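Local coordinates for cyclopropane-fatty-acyl-phospholipid synthase 1 (Mycobacterium tuberculosis, PDB 1KPH), which transfers a methylene group from S-adenosyl-L-methionine to a double bond at the distal position of alpha mycolic acids, forming a cyclopropane ring, at residues 9-20 against 95-103; 181-189 against 271-279. All blocks are in the same frame, centred on the assembly; numbering follows the deposited sequence.

Contact 1. Residues 9-20 against 95-103. With SAH (S-adenosyl-L-homocysteine), chain F; 10A (didecyl-dimethyl-ammonium), chain G.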
# COMPACT_ATOMS: atom_id res chain seq x y z
N PHE A 9 -15.87 -2.00 -3.19
CA PHE A 9 -15.53 -3.40 -2.99
C PHE A 9 -15.21 -4.11 -4.30
O PHE A 9 -14.20 -4.80 -4.41
CB PHE A 9 -16.67 -4.14 -2.29
CG PHE A 9 -16.87 -3.75 -0.86
CD1 PHE A 9 -17.55 -2.58 -0.52
CD2 PHE A 9 -16.40 -4.56 0.17
CE1 PHE A 9 -17.76 -2.23 0.81
CE2 PHE A 9 -16.60 -4.22 1.51
CZ PHE A 9 -17.28 -3.05 1.83
N ALA A 10 -16.08 -3.94 -5.30
CA ALA A 10 -15.90 -4.60 -6.60
C ALA A 10 -14.55 -4.34 -7.26
O ALA A 10 -13.82 -5.28 -7.56
CB ALA A 10 -17.03 -4.19 -7.55
N ASN A 11 -14.22 -3.07 -7.50
CA ASN A 11 -12.96 -2.72 -8.15
C ASN A 11 -11.73 -3.22 -7.40
O ASN A 11 -10.81 -3.79 -7.99
CB ASN A 11 -12.84 -1.20 -8.32
CG ASN A 11 -13.86 -0.64 -9.29
OD1 ASN A 11 -14.05 -1.17 -10.38
ND2 ASN A 11 -14.51 0.44 -8.89
N VAL A 12 -11.71 -2.98 -6.09
CA VAL A 12 -10.59 -3.40 -5.26
C VAL A 12 -10.51 -4.91 -5.26
O VAL A 12 -9.43 -5.48 -5.44
CB VAL A 12 -10.75 -2.88 -3.82
CG1 VAL A 12 -9.66 -3.46 -2.93
CG2 VAL A 12 -10.66 -1.36 -3.82
N GLN A 13 -11.65 -5.56 -5.06
CA GLN A 13 -11.70 -7.02 -5.05
C GLN A 13 -11.31 -7.59 -6.40
O GLN A 13 -10.81 -8.72 -6.49
CB GLN A 13 -13.10 -7.50 -4.66
CG GLN A 13 -13.40 -7.37 -3.17
CD GLN A 13 -14.83 -7.76 -2.83
OE1 GLN A 13 -15.38 -8.70 -3.41
NE2 GLN A 13 -15.43 -7.05 -1.88
N ALA A 14 -11.53 -6.82 -7.46
CA ALA A 14 -11.19 -7.28 -8.80
C ALA A 14 -9.72 -7.69 -8.88
O ALA A 14 -9.36 -8.63 -9.58
CB ALA A 14 -11.48 -6.18 -9.82
N HIS A 15 -8.88 -6.98 -8.14
CA HIS A 15 -7.45 -7.26 -8.14
C HIS A 15 -6.98 -8.23 -7.05
O HIS A 15 -6.42 -9.28 -7.36
CB HIS A 15 -6.66 -5.96 -8.01
CG HIS A 15 -5.18 -6.14 -8.15
ND1 HIS A 15 -4.54 -6.12 -9.37
CD2 HIS A 15 -4.22 -6.39 -7.23
CE1 HIS A 15 -3.25 -6.36 -9.20
NE2 HIS A 15 -3.03 -6.52 -7.91
N TYR A 16 -7.22 -7.88 -5.79
CA TYR A 16 -6.75 -8.70 -4.67
C TYR A 16 -7.46 -10.01 -4.37
O TYR A 16 -6.90 -10.87 -3.67
CB TYR A 16 -6.69 -7.85 -3.40
CG TYR A 16 -5.92 -6.56 -3.59
CD1 TYR A 16 -6.58 -5.39 -3.97
CD2 TYR A 16 -4.53 -6.52 -3.44
CE1 TYR A 16 -5.87 -4.21 -4.19
CE2 TYR A 16 -3.82 -5.34 -3.67
CZ TYR A 16 -4.49 -4.19 -4.04
OH TYR A 16 -3.80 -3.02 -4.26
N ASP A 17 -8.67 -10.20 -4.87
CA ASP A 17 -9.36 -11.46 -4.61
C ASP A 17 -9.17 -12.43 -5.76
O ASP A 17 -9.89 -13.42 -5.89
CB ASP A 17 -10.84 -11.24 -4.34
CG ASP A 17 -11.10 -10.75 -2.94
OD1 ASP A 17 -10.32 -11.11 -2.03
OD2 ASP A 17 -12.10 -10.02 -2.73
N LEU A 18 -8.16 -12.16 -6.59
CA LEU A 18 -7.85 -13.02 -7.73
C LEU A 18 -7.55 -14.43 -7.24
O LEU A 18 -8.11 -15.40 -7.75
CB LEU A 18 -6.65 -12.46 -8.49
CG LEU A 18 -6.16 -13.23 -9.72
CD1 LEU A 18 -7.23 -13.23 -10.79
CD2 LEU A 18 -4.89 -12.59 -10.25
N SER A 19 -6.65 -14.53 -6.26
CA SER A 19 -6.25 -15.81 -5.68
C SER A 19 -4.96 -15.67 -4.88
O SER A 19 -3.90 -15.40 -5.44
CB SER A 19 -6.01 -16.85 -6.78
OG SER A 19 -5.27 -17.95 -6.29
N ASP A 20 -5.05 -15.85 -3.56
CA ASP A 20 -3.87 -15.73 -2.71
C ASP A 20 -2.75 -16.58 -3.29
O ASP A 20 -1.60 -16.15 -3.36
CB ASP A 20 -4.17 -16.20 -1.29
CG ASP A 20 -5.04 -15.24 -0.53
OD1 ASP A 20 -5.26 -15.47 0.68
OD2 ASP A 20 -5.51 -14.25 -1.14
N LEU A 95 -10.87 -4.34 1.81
CA LEU A 95 -12.06 -4.63 1.01
C LEU A 95 -11.94 -5.99 0.34
O LEU A 95 -12.86 -6.44 -0.34
CB LEU A 95 -12.25 -3.55 -0.06
CG LEU A 95 -12.21 -2.10 0.43
CD1 LEU A 95 -12.51 -1.16 -0.73
CD2 LEU A 95 -13.21 -1.91 1.57
N SER A 96 -10.79 -6.64 0.54
CA SER A 96 -10.53 -7.94 -0.05
C SER A 96 -11.04 -9.10 0.81
O SER A 96 -10.63 -9.26 1.96
CB SER A 96 -9.02 -8.11 -0.28
OG SER A 96 -8.72 -9.38 -0.81
N LYS A 97 -11.94 -9.90 0.25
CA LYS A 97 -12.50 -11.04 0.97
C LYS A 97 -11.39 -12.01 1.36
O LYS A 97 -11.30 -12.43 2.51
CB LYS A 97 -13.53 -11.77 0.10
CG LYS A 97 -14.62 -10.88 -0.47
CD LYS A 97 -15.66 -11.71 -1.21
CE LYS A 97 -16.68 -10.82 -1.91
NZ LYS A 97 -17.28 -9.83 -0.98
N ASN A 98 -10.55 -12.37 0.39
CA ASN A 98 -9.46 -13.30 0.63
C ASN A 98 -8.45 -12.81 1.66
O ASN A 98 -7.87 -13.61 2.41
CB ASN A 98 -8.73 -13.62 -0.68
CG ASN A 98 -9.65 -14.29 -1.70
OD1 ASN A 98 -10.70 -14.83 -1.35
ND2 ASN A 98 -9.24 -14.27 -2.97
N GLN A 99 -8.24 -11.50 1.71
CA GLN A 99 -7.30 -10.93 2.67
C GLN A 99 -7.93 -10.93 4.06
O GLN A 99 -7.27 -11.25 5.04
CB GLN A 99 -6.93 -9.50 2.27
CG GLN A 99 -6.18 -9.41 0.94
CD GLN A 99 -5.68 -8.02 0.65
OE1 GLN A 99 -6.30 -7.03 1.04
NE2 GLN A 99 -4.56 -7.92 -0.05
N ALA A 100 -9.21 -10.59 4.12
CA ALA A 100 -9.93 -10.57 5.39
C ALA A 100 -9.89 -11.96 6.01
O ALA A 100 -9.67 -12.11 7.21
CB ALA A 100 -11.37 -10.14 5.17
N ASN A 101 -10.11 -12.99 5.18
CA ASN A 101 -10.09 -14.37 5.65
C ASN A 101 -8.70 -14.80 6.09
O ASN A 101 -8.53 -15.42 7.15
CB ASN A 101 -10.60 -15.31 4.56
CG ASN A 101 -12.08 -15.13 4.27
OD1 ASN A 101 -12.62 -15.74 3.35
ND2 ASN A 101 -12.74 -14.29 5.06
N HIS A 102 -7.69 -14.47 5.29
CA HIS A 102 -6.31 -14.82 5.60
C HIS A 102 -5.87 -14.21 6.93
O HIS A 102 -5.35 -14.90 7.81
CB HIS A 102 -5.38 -14.33 4.49
CG HIS A 102 -3.94 -14.66 4.73
ND1 HIS A 102 -3.42 -15.92 4.52
CD2 HIS A 102 -2.92 -13.91 5.20
CE1 HIS A 102 -2.14 -15.93 4.84
NE2 HIS A 102 -1.81 -14.72 5.26
N VAL A 103 -6.08 -12.91 7.08
CA VAL A 103 -5.70 -12.22 8.31
C VAL A 103 -6.53 -12.72 9.49
O VAL A 103 -6.05 -12.74 10.63
CB VAL A 103 -5.88 -10.69 8.17
CG1 VAL A 103 -5.50 -10.00 9.46
CG2 VAL A 103 -5.00 -10.18 7.03
N SAH F . -0.86 -2.28 3.11
CA SAH F . -0.64 -3.63 2.60
CB SAH F . -1.51 -3.91 1.35
CG SAH F . -1.52 -2.88 0.21
C SAH F . 0.84 -3.85 2.24
OXT SAH F . 1.22 -5.01 1.96
C5' SAH F . -3.97 -2.20 -1.00
C4' SAH F . -4.81 -2.53 0.23
O4' SAH F . -5.66 -1.42 0.64
C3' SAH F . -5.73 -3.73 0.02
O3' SAH F . -5.67 -4.58 1.19
C2' SAH F . -7.09 -3.10 -0.16
O2' SAH F . -8.15 -4.00 0.18
C1' SAH F . -7.02 -1.91 0.74
N9 SAH F . -7.99 -0.86 0.42
C8 SAH F . -8.27 -0.24 -0.76
N7 SAH F . -9.19 0.67 -0.74
C5 SAH F . -9.57 0.66 0.60
C6 SAH F . -10.61 1.46 1.42
N6 SAH F . -11.40 2.40 0.88
N1 SAH F . -10.70 1.15 2.76
C2 SAH F . -9.89 0.19 3.28
N3 SAH F . -8.95 -0.56 2.67
C4 SAH F . -8.85 -0.27 1.32
C1 10A G . -2.58 6.64 -13.14
C2 10A G . -3.48 5.57 -12.52
C3 10A G . -2.77 4.90 -11.34
C4 10A G . -3.56 3.79 -10.63
C5 10A G . -2.67 3.26 -9.49
C6 10A G . -3.24 2.08 -8.69
C7 10A G . -2.14 1.73 -7.67
C8 10A G . -2.41 0.47 -6.84
C9 10A G . -1.18 0.23 -5.93
C10 10A G . -1.29 -1.12 -5.24
N1 10A G . -0.12 -1.74 -4.45
C11 10A G . -0.59 -3.11 -4.01
C12 10A G . 0.16 -0.96 -3.19
C13 10A G . 1.22 -1.86 -5.18
C14 10A G . 1.38 -2.61 -6.54
C15 10A G . 2.68 -2.35 -7.33
C16 10A G . 2.99 -0.91 -7.83
C17 10A G . 1.99 -0.40 -8.89
C18 10A G . 2.32 1.01 -9.39
C19 10A G . 1.30 1.46 -10.45
C20 10A G . 1.69 2.85 -10.97
C21 10A G . 0.72 3.32 -12.06
C22 10A G . 1.18 4.69 -12.55
O HOH W 1 -7.52 -16.12 1.96
O HOH W 2 -3.91 -17.33 1.98
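Asp17 grips the N-terminal turn of helix 97-109 through its carboxylate. Asp17 OD1 accepts from Asn98 N at 2.7 Å, on the syn side and tilted from the carboxylate plane. Ser96 OG donates to the same oxygen from the opposite face. It stands opposite its own backbone N (chi1 178°), which puts it by Asp17 OD1. Asp17 OD2 takes Lys97 N with its syn lone pair, a 3.0 Å bond bent to 151°. Ser96 is the N-cap, and its OG also accepts a weak capping bond from Gln99 N.

Beside this cluster, Leu95 CD2 lies over one face of the Phe9 ring. Leu95 CD1 meets Val12 CG2 at 3.6 Å. Gln13 NE2 gives a weak bond to Leu95 O. At the far end, one water donates to both Asp20 OD1 and Asn98 O.

S-adenosylhomocysteine meets both segments. Leu95 N donates to its O2' at 3.2 Å, and its O3' donates to Gln99 OE1 at 2.5 Å. Thr94 bonds the same Gln99 oxygen. The Tyr16 ring has C3' of the ligand over one face and His15 CD2 over the other. Tyr16 OH is bonded to His141 and lies 3.2 Å from C11 of didecyl-dimethyl-ammonium.

The bonds join the C-terminal end of helix 9-16 to the start of helix 97-109, beside the ribose. Three donors and the N-terminal end of a helix dipole would probably favour the ionised form of Asp17.

Contact 2. Residues 181-189 against 271-279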
# COMPACT_ATOMS: atom_id res chain seq x y z
N GLY A 181 11.54 17.15 -19.11
CA GLY A 181 12.51 16.63 -20.07
C GLY A 181 12.37 15.13 -20.16
O GLY A 181 13.33 14.41 -20.43
N LEU A 182 11.14 14.65 -19.94
CA LEU A 182 10.85 13.23 -19.98
C LEU A 182 10.13 12.84 -21.27
O LEU A 182 9.00 13.25 -21.51
CB LEU A 182 9.99 12.85 -18.78
CG LEU A 182 10.60 13.12 -17.40
CD1 LEU A 182 9.56 12.84 -16.32
CD2 LEU A 182 11.84 12.26 -17.20
N PRO A 183 10.80 12.04 -22.13
CA PRO A 183 10.20 11.61 -23.39
C PRO A 183 9.05 10.64 -23.14
O PRO A 183 8.40 10.71 -22.09
CB PRO A 183 11.37 10.93 -24.10
CG PRO A 183 12.13 10.33 -22.96
CD PRO A 183 12.14 11.45 -21.95
N MET A 184 8.79 9.75 -24.09
CA MET A 184 7.73 8.76 -23.95
C MET A 184 6.36 9.42 -23.79
O MET A 184 5.58 9.46 -24.75
CB MET A 184 8.03 7.88 -22.75
CG MET A 184 9.45 7.33 -22.76
SD MET A 184 9.97 6.67 -21.17
CE MET A 184 9.51 4.94 -21.36
N SER A 185 6.07 9.91 -22.59
CA SER A 185 4.80 10.57 -22.28
C SER A 185 3.60 9.76 -22.77
O SER A 185 2.93 9.11 -21.98
CB SER A 185 4.77 11.98 -22.88
OG SER A 185 4.94 11.96 -24.29
N PHE A 186 3.34 9.82 -24.07
CA PHE A 186 2.24 9.08 -24.67
C PHE A 186 2.31 7.64 -24.20
O PHE A 186 1.30 7.05 -23.80
CB PHE A 186 2.34 9.12 -26.20
CG PHE A 186 2.01 10.46 -26.81
CD1 PHE A 186 2.27 10.70 -28.15
CD2 PHE A 186 1.43 11.46 -26.04
CE1 PHE A 186 1.96 11.93 -28.72
CE2 PHE A 186 1.11 12.70 -26.61
CZ PHE A 186 1.37 12.93 -27.95
N THR A 187 3.51 7.07 -24.24
CA THR A 187 3.73 5.70 -23.80
C THR A 187 3.32 5.58 -22.33
O THR A 187 2.68 4.62 -21.93
CB THR A 187 5.20 5.29 -23.95
OG1 THR A 187 5.57 5.35 -25.33
CG2 THR A 187 5.42 3.87 -23.44
N PHE A 188 3.71 6.58 -21.55
CA PHE A 188 3.37 6.61 -20.13
C PHE A 188 1.85 6.61 -19.98
O PHE A 188 1.28 5.73 -19.32
CB PHE A 188 3.97 7.85 -19.47
CG PHE A 188 3.65 7.98 -18.00
CD1 PHE A 188 3.93 6.93 -17.12
CD2 PHE A 188 3.08 9.14 -17.50
CE1 PHE A 188 3.64 7.05 -15.76
CE2 PHE A 188 2.79 9.27 -16.14
CZ PHE A 188 3.07 8.22 -15.27
N ALA A 189 1.19 7.58 -20.60
CA ALA A 189 -0.26 7.71 -20.54
C ALA A 189 -0.94 6.43 -21.01
O ALA A 189 -1.94 6.00 -20.44
CB ALA A 189 -0.72 8.89 -21.38
N GLU A 271 10.07 0.06 -14.78
CA GLU A 271 10.74 1.04 -15.63
C GLU A 271 10.23 2.44 -15.33
O GLU A 271 11.00 3.41 -15.34
CB GLU A 271 10.51 0.71 -17.11
CG GLU A 271 11.10 -0.62 -17.54
CD GLU A 271 12.61 -0.69 -17.33
OE1 GLU A 271 13.17 -1.81 -17.46
OE2 GLU A 271 13.23 0.35 -17.04
N MET A 272 8.93 2.54 -15.05
CA MET A 272 8.33 3.83 -14.74
C MET A 272 9.01 4.45 -13.52
O MET A 272 9.23 5.67 -13.48
CB MET A 272 6.83 3.66 -14.48
CG MET A 272 5.95 4.39 -15.48
SD MET A 272 6.35 4.00 -17.21
CE MET A 272 7.43 5.37 -17.63
N PHE A 273 9.35 3.63 -12.54
CA PHE A 273 10.03 4.14 -11.35
C PHE A 273 11.49 4.41 -11.66
O PHE A 273 12.06 5.38 -11.16
CB PHE A 273 9.92 3.15 -10.18
CG PHE A 273 8.63 3.25 -9.42
CD1 PHE A 273 7.64 2.28 -9.56
CD2 PHE A 273 8.39 4.32 -8.57
CE1 PHE A 273 6.43 2.38 -8.88
CE2 PHE A 273 7.18 4.44 -7.87
CZ PHE A 273 6.20 3.46 -8.03
N ARG A 274 12.08 3.57 -12.49
CA ARG A 274 13.48 3.72 -12.87
C ARG A 274 13.72 5.06 -13.57
O ARG A 274 14.68 5.76 -13.26
CB ARG A 274 13.92 2.57 -13.79
CG ARG A 274 15.18 1.84 -13.33
CD ARG A 274 15.72 0.90 -14.41
NE ARG A 274 14.79 -0.18 -14.75
CZ ARG A 274 14.53 -1.22 -13.97
NH1 ARG A 274 15.15 -1.35 -12.80
NH2 ARG A 274 13.65 -2.14 -14.35
N ILE A 275 12.84 5.43 -14.50
CA ILE A 275 12.98 6.68 -15.23
C ILE A 275 12.46 7.91 -14.47
O ILE A 275 12.75 9.05 -14.83
CB ILE A 275 12.27 6.60 -16.61
CG1 ILE A 275 12.55 7.87 -17.42
CG2 ILE A 275 10.77 6.41 -16.42
CD1 ILE A 275 12.07 7.81 -18.85
N GLY A 276 11.67 7.67 -13.42
CA GLY A 276 11.18 8.78 -12.62
C GLY A 276 9.81 9.37 -12.91
O GLY A 276 9.50 10.45 -12.39
N TYR A 277 8.99 8.71 -13.72
CA TYR A 277 7.66 9.26 -14.01
C TYR A 277 6.74 9.11 -12.80
O TYR A 277 5.76 9.83 -12.67
CB TYR A 277 7.03 8.58 -15.23
CG TYR A 277 7.69 8.94 -16.54
CD1 TYR A 277 7.04 8.74 -17.75
CD2 TYR A 277 8.98 9.48 -16.56
CE1 TYR A 277 7.66 9.07 -18.96
CE2 TYR A 277 9.60 9.80 -17.75
CZ TYR A 277 8.94 9.60 -18.95
OH TYR A 277 9.58 9.92 -20.12
N ILE A 278 7.07 8.16 -11.93
CA ILE A 278 6.28 7.95 -10.72
C ILE A 278 7.20 7.85 -9.52
O ILE A 278 8.38 7.50 -9.65
CB ILE A 278 5.40 6.68 -10.82
CG1 ILE A 278 6.25 5.48 -11.24
CG2 ILE A 278 4.26 6.92 -11.81
CD1 ILE A 278 5.44 4.23 -11.46
N ASP A 279 6.67 8.17 -8.35
CA ASP A 279 7.43 8.17 -7.11
C ASP A 279 6.58 7.48 -6.04
O ASP A 279 5.44 7.09 -6.30
CB ASP A 279 7.70 9.64 -6.71
CG ASP A 279 8.79 9.79 -5.66
OD1 ASP A 279 9.30 8.78 -5.13
OD2 ASP A 279 9.15 10.95 -5.37
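Tyr277 projects from the end of helix 256-275 toward the loop 182-185 and the first turn of helix 186-199. Its CG is anti to its own carbonyl carbon (chi1 -71°), and the ring reaches between Leu182 and Phe188. Leu182 lies along the CE2 and CD2 side of the ring. It is poorly ordered, so its short modelled distances are uncertain. Tyr277 OH donates to Pro183 O. The separation of Tyr277 OH from Pro183 O, 2.4 Å in the model, is very short, and Pro183 is poorly ordered, so the exact length is uncertain.

Phe188 packs against Tyr277 in a T-shaped pair. The edge of Tyr277 faces the Phe188 ring, with the planes at 90° and the centroids 5.2 Å apart. Tyr277 CB also makes a CH-pi contact over that face. Phe188 holds CG anti to its backbone N (chi1 179°), which carries the ring from helix 186-199 toward Met272 and Tyr277.

A Schellman motif ends helix 256-275 here. Gly276 is its C-prime residue, with positive phi, and Tyr277 N bonds to Met272 O. The chain then enters strand 278-286 of the central sheet, next to strand 163-171.

Met272 CG touches Phe188 CE1 at 3.5 Å, and Met272 SD sits at the edge of that ring in a Met-aromatic contact. Ile278 CG2 approaches the same ring near its plane, 3.9 Å from Phe188 CZ. Ile278 also borders the didecyl-dimethyl-ammonium pocket, which probably takes the acyl chain of the substrate.

On the outer side, Met184 SD lies obliquely to the Tyr277 ring, a second Met-aromatic contact. Met184 SD is also 3.3 Å from Ile275 CD1. Met184 is poorly ordered and touches a crystal neighbour. Ile177 of helix 174-177 touches both Leu182 and Phe188.

From the N terminus, helix 9-16 and the turn after it come first. Contact 1 closes when the chain reaches residues 95-103, after strands 67-71 and 89-93. It ties the N-terminal helix to the loop after strand 89-93 and the start of helix 97-109, at the cofactor site. The chain then adds the remaining parallel strands before contact 2 opens at 181-189. That contact closes at 271-279, after a mainly helical excursion, and joins the start of helix 186-199 to the step from helix 256-275 into strand 278-286. The two loops follow in series, neither nested nor crossed. The centres of contact 1 and contact 2 lie about 29 Å apart. Didecyl-dimethyl-ammonium touches Tyr16 in contact 1 and Ile278 in contact 2.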